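PDB 6A34: putative methylthioribose-1-phosphate isomerase from Pyrococcus horikoshii OT3, which probably catalyses the interconversion of 5-methylthioribose 1-phosphate and 5-methylthioribulose 1-phosphate, an isomerisation step of the methionine salvage pathway. Local coordinates for residues T81-E84 against F85-F89. Numbering follows the deposited sequence.
Sequences TKEE and FLDGF
Thr81 O accepts from Phe85 N at 3.0 Å, and i to i+4 bonds from Leu86 N to Lys82 O, Asp87 N to Glu83 O and Gly88 N to Glu84 O continue the first turns of helix 82-97. This is an N-capped helix start, and Thr81 is the N-cap residue. Its OG1 accepts from Glu84 N at 2.9 Å, a nearly straight bond with an N-H...O angle of 165°. With chi1 at 71°, OG1 sits beside both the backbone N and the carbonyl carbon, and faces the Glu84 amide.

Lys82 and Leu86 lie side by side and point the same way, with Lys82 CG 4.1 Å from Leu86 CD1. The lysine chain bends at chi3, and NZ is hydrogen-bonded to the backbone oxygens of Ser121 and Asp123. Leu86 also touches Val117 of helix 104-119.

The buried ring of Phe85 packs on Leu125, Lys129 and Ile132 of helix 125-157 and meets the ring of Tyr73 with the planes at about 30°. The helix start thus joins a helical bundle, away from the predicted substrate-binding residues.

Glu83 and Asp87 are on an exposed face. Their like-charged ends stay apart, with Glu83 OE2 5.3 Å from Asp87 OD2.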
loop_
_atom_site.group_PDB
_atom_site.type_symbol
_atom_site.label_atom_id
_atom_site.label_comp_id
_atom_site.label_asym_id
_atom_site.label_seq_id
_atom_site.Cartn_x
_atom_site.Cartn_y
_atom_site.Cartn_z
ATOM N N THR A 81 39.409 -40.037 -6.016
ATOM C CA THR A 81 39.010 -40.779 -7.183
ATOM C C THR A 81 37.829 -40.067 -7.839
ATOM O O THR A 81 37.121 -39.311 -7.193
ATOM C CB THR A 81 38.611 -42.223 -6.851
ATOM O OG1 THR A 81 37.373 -42.093 -6.163
ATOM C CG2 THR A 81 39.611 -42.996 -6.011
ATOM N N LYS A 82 37.590 -40.400 -9.100
ATOM C CA LYS A 82 36.388 -39.985 -9.833
ATOM C C LYS A 82 35.130 -40.454 -9.104
ATOM O O LYS A 82 34.201 -39.672 -8.955
ATOM C CB LYS A 82 36.381 -40.524 -11.265
ATOM C CG LYS A 82 35.231 -39.994 -12.108
ATOM C CD LYS A 82 35.156 -40.598 -13.475
ATOM C CE LYS A 82 36.314 -40.198 -14.361
ATOM N NZ LYS A 82 36.120 -40.717 -15.737
ATOM N N GLU A 83 35.117 -41.710 -8.637
ATOM C CA GLU A 83 33.954 -42.277 -7.922
ATOM C C GLU A 83 33.640 -41.415 -6.690
ATOM O O GLU A 83 32.527 -40.951 -6.537
ATOM C CB GLU A 83 34.170 -43.746 -7.526
ATOM C CG GLU A 83 32.925 -44.421 -6.948
ATOM C CD GLU A 83 33.012 -45.925 -6.670
ATOM O OE1 GLU A 83 32.267 -46.694 -7.326
ATOM O OE2 GLU A 83 33.803 -46.335 -5.781
ATOM N N GLU A 84 34.624 -41.207 -5.807
ATOM C CA GLU A 84 34.459 -40.309 -4.636
ATOM C C GLU A 84 33.920 -38.935 -5.067
ATOM O O GLU A 84 33.101 -38.357 -4.362
ATOM C CB GLU A 84 35.779 -40.035 -3.918
ATOM C CG GLU A 84 36.209 -41.111 -2.950
ATOM C CD GLU A 84 37.576 -40.866 -2.332
ATOM O OE1 GLU A 84 38.227 -41.867 -1.999
ATOM O OE2 GLU A 84 37.990 -39.679 -2.196
ATOM N N PHE A 85 34.404 -38.415 -6.207
ATOM C CA PHE A 85 34.130 -37.056 -6.571
ATOM C C PHE A 85 32.655 -36.937 -6.961
ATOM O O PHE A 85 31.980 -36.016 -6.518
ATOM C CB PHE A 85 35.037 -36.563 -7.702
ATOM C CG PHE A 85 34.636 -35.195 -8.183
ATOM C CD1 PHE A 85 34.981 -34.069 -7.456
ATOM C CD2 PHE A 85 33.814 -35.043 -9.287
ATOM C CE1 PHE A 85 34.585 -32.809 -7.879
ATOM C CE2 PHE A 85 33.413 -33.787 -9.700
ATOM C CZ PHE A 85 33.796 -32.671 -8.998
ATOM N N LEU A 86 32.210 -37.879 -7.802
ATOM C CA LEU A 86 30.853 -37.954 -8.274
ATOM C C LEU A 86 29.890 -38.214 -7.110
ATOM O O LEU A 86 28.815 -37.646 -7.107
ATOM C CB LEU A 86 30.727 -39.038 -9.345
ATOM C CG LEU A 86 31.385 -38.696 -10.679
ATOM C CD1 LEU A 86 31.161 -39.812 -11.710
ATOM C CD2 LEU A 86 30.891 -37.342 -11.188
ATOM N N ASP A 87 30.274 -39.061 -6.152
ATOM C CA ASP A 87 29.453 -39.306 -4.965
ATOM C C ASP A 87 29.270 -37.978 -4.239
ATOM O O ASP A 87 28.155 -37.621 -3.909
ATOM C CB ASP A 87 30.022 -40.372 -4.016
ATOM C CG ASP A 87 29.940 -41.806 -4.548
ATOM O OD1 ASP A 87 29.422 -42.002 -5.684
ATOM O OD2 ASP A 87 30.422 -42.725 -3.834
ATOM N N GLY A 88 30.381 -37.268 -4.009
ATOM C CA GLY A 88 30.367 -35.954 -3.350
ATOM C C GLY A 88 29.543 -34.945 -4.132
ATOM O O GLY A 88 28.802 -34.159 -3.553
ATOM N N PHE A 89 29.662 -34.989 -5.462
ATOM C CA PHE A 89 28.927 -34.092 -6.319
ATOM C C PHE A 89 27.412 -34.305 -6.161
ATOM O O PHE A 89 26.641 -33.343 -6.090
ATOM C CB PHE A 89 29.327 -34.288 -7.776
ATOM C CG PHE A 89 28.418 -33.550 -8.721
ATOM C CD1 PHE A 89 27.258 -34.148 -9.185
ATOM C CD2 PHE A 89 28.710 -32.249 -9.107
ATOM C CE1 PHE A 89 26.406 -33.454 -10.026
ATOM C CE2 PHE A 89 27.882 -31.573 -9.981
ATOM C CZ PHE A 89 26.717 -32.168 -10.419
#